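Local coordinates for protein beta chain (Acipenser persicus, PDB 6IYH) that probably carries oxygen as the haem-bearing beta subunit of a four-chain haemoglobin, at residues 65-70 with 103-108; 27-32 with 110-115; 71-76 with 130-135. One frame throughout, in Å; residues are numbered along the deposited sequence.

Interaction 1: 65-70 with 103-108. With HEM (protoporphyrin IX containing Fe), chain D; PGO (S-1,2-propanediol), chain E.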
loop_
_atom_site.group_PDB
_atom_site.type_symbol
_atom_site.label_atom_id
_atom_site.label_comp_id
_atom_site.label_asym_id
_atom_site.label_seq_id
_atom_site.Cartn_x
_atom_site.Cartn_y
_atom_site.Cartn_z
ATOM N N THR B 65 -16.393 -0.379 -21.104
ATOM C CA THR B 65 -15.065 -0.396 -21.769
ATOM C C THR B 65 -14.019 -1.140 -20.923
ATOM O O THR B 65 -13.234 -1.948 -21.436
ATOM C CB THR B 65 -14.654 1.055 -22.124
ATOM O OG1 THR B 65 -15.611 1.633 -23.054
ATOM C CG2 THR B 65 -13.244 1.149 -22.687
ATOM N N VAL B 66 -13.969 -0.836 -19.614
ATOM C CA VAL B 66 -13.032 -1.494 -18.707
ATOM C C VAL B 66 -13.287 -3.013 -18.665
ATOM O O VAL B 66 -12.358 -3.785 -18.774
ATOM C CB VAL B 66 -13.095 -0.882 -17.284
ATOM C CG1 VAL B 66 -12.220 -1.692 -16.342
ATOM C CG2 VAL B 66 -12.624 0.567 -17.296
ATOM N N LEU B 67 -14.545 -3.431 -18.552
ATOM C CA LEU B 67 -14.857 -4.831 -18.450
ATOM C C LEU B 67 -14.553 -5.578 -19.772
ATOM O O LEU B 67 -14.062 -6.661 -19.755
ATOM C CB LEU B 67 -16.246 -5.041 -17.927
ATOM C CG LEU B 67 -16.337 -5.307 -16.446
ATOM C CD1 LEU B 67 -15.843 -6.744 -16.220
ATOM C CD2 LEU B 67 -15.510 -4.301 -15.634
ATOM N N ASP B 68 -14.757 -4.922 -20.893
ATOM C CA ASP B 68 -14.278 -5.468 -22.204
ATOM C C ASP B 68 -12.809 -5.708 -22.265
ATOM O O ASP B 68 -12.391 -6.754 -22.751
ATOM C CB ASP B 68 -14.749 -4.595 -23.362
ATOM C CG ASP B 68 -16.227 -4.727 -23.592
ATOM O OD1 ASP B 68 -16.818 -5.606 -22.965
ATOM O OD2 ASP B 68 -16.793 -3.947 -24.409
ATOM N N SER B 69 -12.011 -4.823 -21.638
ATOM C CA SER B 69 -10.571 -4.975 -21.503
ATOM C C SER B 69 -10.204 -6.091 -20.584
ATOM O O SER B 69 -9.259 -6.789 -20.820
ATOM C CB SER B 69 -10.004 -3.639 -21.002
ATOM O OG SER B 69 -8.630 -3.661 -20.943
ATOM N N VAL B 70 -10.981 -6.303 -19.528
ATOM C CA VAL B 70 -10.788 -7.499 -18.708
ATOM C C VAL B 70 -11.007 -8.724 -19.600
ATOM O O VAL B 70 -10.236 -9.666 -19.592
ATOM C CB VAL B 70 -11.771 -7.493 -17.523
ATOM C CG1 VAL B 70 -11.710 -8.850 -16.814
ATOM C CG2 VAL B 70 -11.465 -6.389 -16.483
ATOM N N GLN B 103 -5.566 -1.542 -7.745
ATOM C CA GLN B 103 -5.923 -2.453 -6.675
ATOM C C GLN B 103 -7.267 -2.130 -6.143
ATOM O O GLN B 103 -8.074 -3.048 -5.874
ATOM C CB GLN B 103 -4.919 -2.479 -5.558
ATOM C CG GLN B 103 -3.563 -2.869 -6.128
ATOM C CD GLN B 103 -2.491 -3.257 -5.127
ATOM O OE1 GLN B 103 -1.266 -3.252 -5.459
ATOM N NE2 GLN B 103 -2.913 -3.689 -3.936
ATOM N N HIS B 104 -7.549 -0.839 -5.991
ATOM C CA HIS B 104 -8.858 -0.413 -5.584
ATOM C C HIS B 104 -9.926 -0.892 -6.581
ATOM O O HIS B 104 -10.990 -1.407 -6.197
ATOM C CB HIS B 104 -8.983 1.112 -5.396
ATOM C CG HIS B 104 -8.091 1.638 -4.322
ATOM N ND1 HIS B 104 -7.753 0.902 -3.193
ATOM C CD2 HIS B 104 -7.439 2.814 -4.200
ATOM C CE1 HIS B 104 -6.965 1.627 -2.424
ATOM N NE2 HIS B 104 -6.796 2.799 -2.990
ATOM N N PHE B 105 -9.668 -0.689 -7.882
ATOM C CA PHE B 105 -10.622 -1.129 -8.864
ATOM C C PHE B 105 -10.809 -2.677 -8.843
ATOM O O PHE B 105 -11.927 -3.154 -8.934
ATOM C CB PHE B 105 -10.273 -0.689 -10.285
ATOM C CG PHE B 105 -11.313 -1.109 -11.267
ATOM C CD1 PHE B 105 -12.482 -0.408 -11.393
ATOM C CD2 PHE B 105 -11.224 -2.340 -11.921
ATOM C CE1 PHE B 105 -13.436 -0.761 -12.310
ATOM C CE2 PHE B 105 -12.206 -2.759 -12.794
ATOM C CZ PHE B 105 -13.319 -1.994 -13.004
ATOM N N GLY B 106 -9.739 -3.414 -8.694
ATOM C CA GLY B 106 -9.814 -4.857 -8.639
ATOM C C GLY B 106 -10.653 -5.278 -7.466
ATOM O O GLY B 106 -11.443 -6.224 -7.573
ATOM N N ASP B 107 -10.466 -4.606 -6.307
ATOM C CA ASP B 107 -11.314 -4.924 -5.171
ATOM C C ASP B 107 -12.768 -4.693 -5.474
ATOM O O ASP B 107 -13.650 -5.504 -5.039
ATOM C CB ASP B 107 -10.918 -4.081 -3.937
ATOM C CG ASP B 107 -9.557 -4.483 -3.310
ATOM O OD1 ASP B 107 -9.012 -5.563 -3.620
ATOM O OD2 ASP B 107 -9.136 -3.690 -2.369
ATOM N N CYS B 108 -13.103 -3.591 -6.172
ATOM C CA CYS B 108 -14.485 -3.280 -6.466
ATOM C C CYS B 108 -15.026 -4.350 -7.418
ATOM O O CYS B 108 -16.149 -4.781 -7.273
ATOM C CB CYS B 108 -14.689 -1.933 -7.111
ATOM S SG CYS B 108 -14.303 -0.544 -5.984
HETATM C CHA HEM D . -9.203 4.624 -20.038
HETATM C CHB HEM D . -8.840 -0.040 -18.956
HETATM C CHC HEM D . -8.193 1.179 -14.299
HETATM C CHD HEM D . -8.408 5.854 -15.459
HETATM C C1A HEM D . -9.119 3.253 -20.104
HETATM C C2A HEM D . -9.386 2.526 -21.305
HETATM C C3A HEM D . -9.310 1.240 -21.009
HETATM C C4A HEM D . -9.029 1.127 -19.620
HETATM C CMA HEM D . -9.510 0.070 -21.974
HETATM C CAA HEM D . -9.676 3.082 -22.688
HETATM C CBA HEM D . -8.369 3.156 -23.474
HETATM C CGA HEM D . -8.524 3.672 -24.898
HETATM O O1A HEM D . -8.871 4.847 -25.139
HETATM O O2A HEM D . -8.284 2.927 -25.864
HETATM C C1B HEM D . -8.639 -0.126 -17.563
HETATM C C2B HEM D . -8.477 -1.359 -16.841
HETATM C C3B HEM D . -8.375 -1.001 -15.529
HETATM C C4B HEM D . -8.332 0.455 -15.481
HETATM C CMB HEM D . -8.558 -2.813 -17.338
HETATM C CAB HEM D . -8.221 -1.799 -14.294
HETATM C CBB HEM D . -8.488 -3.116 -14.224
HETATM C C1C HEM D . -8.253 2.543 -14.147
HETATM C C2C HEM D . -8.134 3.315 -12.930
HETATM C C3C HEM D . -8.184 4.656 -13.278
HETATM C C4C HEM D . -8.254 4.714 -14.740
HETATM C CMC HEM D . -8.168 2.651 -11.598
HETATM C CAC HEM D . -8.210 5.880 -12.437
HETATM C CBC HEM D . -8.351 5.788 -11.106
HETATM C C1D HEM D . -8.720 5.858 -16.831
HETATM C C2D HEM D . -8.993 7.101 -17.531
HETATM C C3D HEM D . -9.170 6.795 -18.824
HETATM C C4D HEM D . -9.049 5.336 -18.843
HETATM C CMD HEM D . -8.953 8.508 -16.929
HETATM C CAD HEM D . -9.519 7.723 -19.979
HETATM C CBD HEM D . -11.045 7.985 -19.809
HETATM C CGD HEM D . -11.712 8.873 -20.846
HETATM O O1D HEM D . -12.202 8.398 -21.887
HETATM O O2D HEM D . -11.847 10.071 -20.607
HETATM N NA HEM D . -8.913 2.395 -19.108
HETATM N NB HEM D . -8.463 0.928 -16.734
HETATM N NC HEM D . -8.275 3.443 -15.203
HETATM N ND HEM D . -8.722 4.755 -17.620
HETATM FE FE HEM D . -8.562 2.912 -17.202
HETATM C C1 PGO E . -6.709 -5.516 -0.377
HETATM C C2 PGO E . -7.027 -6.481 -1.540
HETATM C C3 PGO E . -6.197 -7.691 -1.432
HETATM O O1 PGO E . -7.751 -4.537 -0.124
HETATM O O2 PGO E . -6.648 -6.047 -2.855
HETATM O O HOH W 1 -10.578 2.885 -16.686
#

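Interaction 2: 27-32 with 110-115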
loop_
_atom_site.group_PDB
_atom_site.type_symbol
_atom_site.label_atom_id
_atom_site.label_comp_id
_atom_site.label_asym_id
_atom_site.label_seq_id
_atom_site.Cartn_x
_atom_site.Cartn_y
_atom_site.Cartn_z
ATOM N N LEU B 27 -17.218 0.426 -11.686
ATOM C CA LEU B 27 -16.674 1.795 -11.739
ATOM C C LEU B 27 -17.433 2.742 -10.797
ATOM O O LEU B 27 -16.828 3.667 -10.243
ATOM C CB LEU B 27 -16.753 2.312 -13.167
ATOM C CG LEU B 27 -16.084 3.654 -13.384
ATOM C CD1 LEU B 27 -14.666 3.684 -12.952
ATOM C CD2 LEU B 27 -16.154 4.033 -14.887
ATOM N N VAL B 28 -18.758 2.557 -10.639
ATOM C CA VAL B 28 -19.514 3.319 -9.689
ATOM C C VAL B 28 -18.911 3.202 -8.297
ATOM O O VAL B 28 -18.713 4.215 -7.588
ATOM C CB VAL B 28 -21.004 2.947 -9.657
ATOM C CG1 VAL B 28 -21.706 3.629 -8.527
ATOM C CG2 VAL B 28 -21.621 3.360 -10.982
ATOM N N ARG B 29 -18.674 1.961 -7.899
ATOM C CA ARG B 29 -18.056 1.711 -6.629
ATOM C C ARG B 29 -16.709 2.330 -6.512
ATOM O O ARG B 29 -16.429 2.913 -5.455
ATOM C CB ARG B 29 -18.051 0.225 -6.241
ATOM C CG ARG B 29 -19.489 -0.318 -5.948
ATOM C CD ARG B 29 -19.449 -1.823 -5.750
ATOM N NE ARG B 29 -20.821 -2.305 -5.689
ATOM C CZ ARG B 29 -21.534 -2.339 -4.563
ATOM N NH1 ARG B 29 -20.996 -2.028 -3.379
ATOM N NH2 ARG B 29 -22.791 -2.714 -4.617
ATOM N N LEU B 30 -15.867 2.280 -7.563
ATOM C CA LEU B 30 -14.598 2.895 -7.496
ATOM C C LEU B 30 -14.760 4.391 -7.162
ATOM O O LEU B 30 -14.096 4.966 -6.294
ATOM C CB LEU B 30 -13.793 2.727 -8.784
ATOM C CG LEU B 30 -12.453 3.412 -8.768
ATOM C CD1 LEU B 30 -11.474 2.691 -7.894
ATOM C CD2 LEU B 30 -11.930 3.598 -10.160
ATOM N N LEU B 31 -15.630 5.038 -7.914
ATOM C CA LEU B 31 -15.789 6.508 -7.796
ATOM C C LEU B 31 -16.474 6.960 -6.490
ATOM O O LEU B 31 -16.155 8.084 -5.968
ATOM C CB LEU B 31 -16.558 7.018 -9.015
ATOM C CG LEU B 31 -15.854 6.848 -10.354
ATOM C CD1 LEU B 31 -16.856 7.237 -11.443
ATOM C CD2 LEU B 31 -14.631 7.737 -10.411
ATOM N N VAL B 32 -17.341 6.115 -5.939
ATOM C CA VAL B 32 -17.982 6.421 -4.666
ATOM C C VAL B 32 -17.039 6.073 -3.494
ATOM O O VAL B 32 -16.919 6.916 -2.526
ATOM C CB VAL B 32 -19.348 5.694 -4.508
ATOM C CG1 VAL B 32 -19.869 5.815 -3.062
ATOM C CG2 VAL B 32 -20.324 6.252 -5.549
ATOM N N SER B 110 -14.068 -7.583 -7.717
ATOM C CA SER B 110 -14.344 -8.818 -6.947
ATOM C C SER B 110 -15.635 -8.732 -6.146
ATOM O O SER B 110 -16.440 -9.662 -6.112
ATOM C CB SER B 110 -13.163 -9.178 -6.049
ATOM O OG SER B 110 -13.349 -10.401 -5.423
ATOM N N ILE B 111 -15.819 -7.610 -5.452
ATOM C CA ILE B 111 -17.076 -7.298 -4.748
ATOM C C ILE B 111 -18.279 -7.358 -5.649
ATOM O O ILE B 111 -19.258 -7.949 -5.290
ATOM C CB ILE B 111 -16.948 -5.968 -3.953
ATOM C CG1 ILE B 111 -16.007 -6.153 -2.786
ATOM C CG2 ILE B 111 -18.244 -5.396 -3.480
ATOM C CD1 ILE B 111 -15.450 -4.907 -2.066
ATOM N N VAL B 112 -18.216 -6.726 -6.798
ATOM C CA VAL B 112 -19.317 -6.783 -7.727
ATOM C C VAL B 112 -19.590 -8.265 -8.196
ATOM O O VAL B 112 -20.773 -8.624 -8.365
ATOM C CB VAL B 112 -19.099 -5.834 -8.897
ATOM C CG1 VAL B 112 -20.149 -6.064 -9.996
ATOM C CG2 VAL B 112 -19.217 -4.431 -8.439
ATOM N N LEU B 113 -18.542 -9.028 -8.475
ATOM C CA LEU B 113 -18.754 -10.408 -8.918
ATOM C C LEU B 113 -19.426 -11.165 -7.768
ATOM O O LEU B 113 -20.343 -11.907 -8.003
ATOM C CB LEU B 113 -17.468 -11.119 -9.277
ATOM C CG LEU B 113 -16.775 -10.543 -10.503
ATOM C CD1 LEU B 113 -15.462 -11.217 -10.726
ATOM C CD2 LEU B 113 -17.633 -10.610 -11.752
ATOM N N ALA B 114 -18.948 -10.992 -6.532
ATOM C CA ALA B 114 -19.654 -11.603 -5.331
ATOM C C ALA B 114 -21.124 -11.242 -5.267
ATOM O O ALA B 114 -22.024 -12.106 -5.085
ATOM C CB ALA B 114 -18.939 -11.193 -4.059
ATOM N N ALA B 115 -21.430 -9.950 -5.399
ATOM C CA ALA B 115 -22.828 -9.461 -5.348
ATOM C C ALA B 115 -23.671 -10.071 -6.493
ATOM O O ALA B 115 -24.865 -10.423 -6.264
ATOM C CB ALA B 115 -22.864 -7.937 -5.368
#

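Interaction 3: 71-76 with 130-135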
loop_
_atom_site.group_PDB
_atom_site.type_symbol
_atom_site.label_atom_id
_atom_site.label_comp_id
_atom_site.label_asym_id
_atom_site.label_seq_id
_atom_site.Cartn_x
_atom_site.Cartn_y
_atom_site.Cartn_z
ATOM N N GLY B 71 -12.042 -8.688 -20.423
ATOM C CA GLY B 71 -12.220 -9.764 -21.412
ATOM C C GLY B 71 -11.012 -9.975 -22.296
ATOM O O GLY B 71 -10.560 -11.123 -22.503
ATOM N N ASN B 72 -10.407 -8.894 -22.770
ATOM C CA ASN B 72 -9.107 -9.001 -23.536
ATOM C C ASN B 72 -8.012 -9.645 -22.708
ATOM O O ASN B 72 -7.240 -10.527 -23.176
ATOM C CB ASN B 72 -8.599 -7.641 -24.058
ATOM C CG ASN B 72 -9.511 -7.007 -25.076
ATOM O OD1 ASN B 72 -10.163 -7.696 -25.848
ATOM N ND2 ASN B 72 -9.580 -5.678 -25.074
ATOM N N ALA B 73 -7.905 -9.256 -21.419
ATOM C CA ALA B 73 -6.902 -9.905 -20.573
ATOM C C ALA B 73 -7.133 -11.398 -20.447
ATOM O O ALA B 73 -6.204 -12.192 -20.431
ATOM C CB ALA B 73 -6.841 -9.255 -19.185
ATOM N N ILE B 74 -8.389 -11.803 -20.303
ATOM C CA ILE B 74 -8.731 -13.187 -20.204
ATOM C C ILE B 74 -8.341 -13.959 -21.492
ATOM O O ILE B 74 -7.791 -15.059 -21.420
ATOM C CB ILE B 74 -10.230 -13.359 -19.853
ATOM C CG1 ILE B 74 -10.532 -12.943 -18.428
ATOM C CG2 ILE B 74 -10.691 -14.786 -20.068
ATOM C CD1 ILE B 74 -12.007 -12.667 -18.185
ATOM N N ALA B 75 -8.586 -13.356 -22.650
ATOM C CA ALA B 75 -8.223 -13.981 -23.928
ATOM C C ALA B 75 -6.700 -14.078 -24.063
ATOM O O ALA B 75 -6.179 -14.948 -24.738
ATOM C CB ALA B 75 -8.833 -13.176 -25.065
ATOM N N HIS B 76 -5.972 -13.155 -23.423
ATOM C CA HIS B 76 -4.521 -13.213 -23.346
ATOM C C HIS B 76 -3.978 -13.628 -21.995
ATOM O O HIS B 76 -2.892 -13.194 -21.587
ATOM C CB HIS B 76 -3.950 -11.860 -23.757
ATOM C CG HIS B 76 -4.193 -11.498 -25.188
ATOM N ND1 HIS B 76 -5.326 -10.826 -25.610
ATOM C CD2 HIS B 76 -3.442 -11.701 -26.294
ATOM C CE1 HIS B 76 -5.251 -10.620 -26.917
ATOM N NE2 HIS B 76 -4.111 -11.134 -27.353
ATOM N N GLN B 130 -9.259 -13.555 -8.047
ATOM C CA GLN B 130 -8.244 -12.688 -7.420
ATOM C C GLN B 130 -6.887 -12.821 -8.109
ATOM O O GLN B 130 -6.202 -11.854 -8.365
ATOM C CB GLN B 130 -8.166 -13.003 -5.973
ATOM C CG GLN B 130 -7.146 -12.159 -5.215
ATOM C CD GLN B 130 -7.541 -10.693 -5.230
ATOM O OE1 GLN B 130 -8.726 -10.350 -5.242
ATOM N NE2 GLN B 130 -6.516 -9.824 -5.289
ATOM N N LYS B 131 -6.535 -14.045 -8.536
ATOM C CA LYS B 131 -5.324 -14.250 -9.254
ATOM C C LYS B 131 -5.394 -13.545 -10.579
ATOM O O LYS B 131 -4.441 -12.877 -11.005
ATOM C CB LYS B 131 -5.059 -15.782 -9.394
ATOM C CG LYS B 131 -3.825 -16.097 -10.212
ATOM C CD LYS B 131 -3.627 -17.592 -10.281
ATOM C CE LYS B 131 -2.549 -17.902 -11.281
ATOM N NZ LYS B 131 -2.207 -19.357 -11.132
ATOM N N MET B 132 -6.520 -13.644 -11.285
ATOM C CA MET B 132 -6.684 -12.946 -12.529
ATOM C C MET B 132 -6.591 -11.440 -12.335
ATOM O O MET B 132 -5.950 -10.714 -13.114
ATOM C CB MET B 132 -8.042 -13.258 -13.215
ATOM C CG MET B 132 -8.267 -12.665 -14.594
ATOM S SD MET B 132 -7.182 -13.485 -15.852
ATOM C CE MET B 132 -6.733 -12.127 -16.835
ATOM N N ILE B 133 -7.294 -10.949 -11.332
ATOM C CA ILE B 133 -7.182 -9.491 -11.023
ATOM C C ILE B 133 -5.717 -9.050 -10.766
ATOM O O ILE B 133 -5.299 -8.021 -11.226
ATOM C CB ILE B 133 -8.172 -9.167 -9.885
ATOM C CG1 ILE B 133 -9.572 -9.152 -10.431
ATOM C CG2 ILE B 133 -7.862 -7.828 -9.172
ATOM C CD1 ILE B 133 -10.631 -9.370 -9.391
ATOM N N ALA B 134 -4.999 -9.791 -9.927
ATOM C CA ALA B 134 -3.596 -9.531 -9.627
ATOM C C ALA B 134 -2.740 -9.512 -10.877
ATOM O O ALA B 134 -1.879 -8.674 -11.036
ATOM C CB ALA B 134 -3.129 -10.512 -8.580
ATOM N N VAL B 135 -3.017 -10.397 -11.823
ATOM C CA VAL B 135 -2.241 -10.430 -13.030
ATOM C C VAL B 135 -2.550 -9.203 -13.889
ATOM O O VAL B 135 -1.663 -8.631 -14.444
ATOM C CB VAL B 135 -2.526 -11.732 -13.804
ATOM C CG1 VAL B 135 -1.994 -11.644 -15.212
ATOM C CG2 VAL B 135 -1.928 -12.918 -13.048
#

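Interaction 1: 65-70 with 103-108
Segments 65-70 and 103-108 come nearest at Val66 and Phe105, their CA atoms 10.1 Å apart. That gap is too wide for backbone contact, so side chains bridge it. Both CB atoms point toward the opposite helix. Phe105 reaches across because its CG is anti to the backbone N (chi1 -177°), which sends the ring toward Val66. The CG1 methyl of Val66 meets the leading end of the ring, 3.5 Å from Phe105 CZ. It comes in at a slant, neither over the face nor at the edge, and the two side chains slide past each other in opposite directions. Leu67 joins from the ring edge, near its plane, with its CD2 methyl 4.1 Å from Phe105 CZ. No hydrogen bond links the two segments. The contact is purely apolar and buried.

The haem lies against the same group. Phe105 CD2 is 3.7 Å from the vinyl carbon CBB of the haem, which also approaches the ring obliquely. Val66 turns its CG1 to the phenyl ring and its CG2 to the porphyrin. Val66 CG1 also comes within 3.8 Å of haem C2B on a pyrrole ring. Ser69 and Thr65 border haem methyl groups from the same helix. A water oxygen ligates the haem FE atom at 2.1 Å, on the side where Val66 stands. Away from the pocket, a propanediol molecule, probably from the crystallisation liquor, donates two hydrogen bonds to the carboxylate of Asp107.

Leu67 also packs on Val19 of helix 19-33 and Trp14 of helix 4-14. Helices 57-75 and 100-117 are the E and G helices of the globin fold, and Val66 and Phe105 help line the haem pocket on its distal side.

Interaction 2: 27-32 with 110-115
Arg29 extends from helix 19-33 to helix 100-117 and lays its shaft against Val112. Its CB points toward the other segment, and the chain runs extended from CG to NE. The side chains of Arg29 and Val112 cross obliquely. A single methyl of Val112 does the touching. Val112 CG2 lies 3.8 Å from Arg29 CD, and Arg29 NE is equally near it. This methyl sits beside the backbone N of Val112 (chi1 171° for the other branch, CG1). It meets the guanidinium group at a slant, neither on its face nor at its edge. Ile111 makes a looser approach further along, with CG2 4.4 Å from Arg29 NH1. Nothing polar joins the two segments, and their closest CA atoms, of Arg29 and Val112, are 8.7 Å apart.

The charged end serves another subunit. Arg29 NH2 is hydrogen-bonded to the backbone of a neighbouring chain of a different protein, presumably the alpha chain. NH1 bonds to a polar side chain of that protein. The buried guanidinium thus has polar partners across the subunit interface, while CD and NE pack on Val112.

Helices 19-33 and 100-117 are the B and G helices of the globin fold. Cys108, one turn before Val112 on helix 100-117, also packs on Arg29. Elsewhere on helix 19-33, Leu27 and Val28 rest on Val59 of helix 57-75.

Interaction 3: 71-76 with 130-135
Met132 supplies the apolar contact with Ala73 and Ile74, and its terminal methyl makes the closest contacts. Met132 CE lies 3.7 Å from Ala73 CB and 4.2 Å from Ile74 CG1. The Met132 chain first leaves with CG anti to the backbone N (chi1 -175°). It then bends at chi2 and chi3, which turns CE onto the helix opposite. The side chains of Ile74 and Met132 cross at about a right angle.

The same methyl also packs on backbone. Met132 CE comes within 3.6 Å of Ala73 O and 3.9 Å of Ile74 N.

No hydrogen bond crosses the contact. At the end of helix 57-75, within 71-76, Asn72 O accepts from His76 N. It also accepts from the side chain, with His76 ND1 3.1 Å from Asn72 O and an N-H...O angle of 154°. This second bond fixes the ring beside the final turn, with the acceptor in the imidazole plane.

Helices 57-75 and 123-142 correspond to globin helices E and H. Val80 of helix 80-83 packs on Ala73 and Met132. Ile10 of helix 4-14 packs on Ile74 and Met132, so short helix 80-83 and helix 4-14 both adjoin this contact.

All three contacts are buried and hold no hydrogen bond between their segments. Interaction 1 sits at the centre of the chain and is the one that borders the haem. Interactions 2 and 3 lie on opposite sides of that centre, their own centres about 17 Å apart. Helix 100-117 serves interactions 1 and 2, and helix 57-75 serves interactions 1 and 3. Direct packing ties them together: Cys108 and Phe105 meet Leu30, and Gly106 meets Ile133. Chemistry follows place. In interaction 1 an aromatic ring meets apolar side chains and the haem. In interaction 3 a methionine methyl on helix 123-142 packs against the last turns of helix 57-75. Interaction 2 uses an arginine whose charge reaches into a subunit interface.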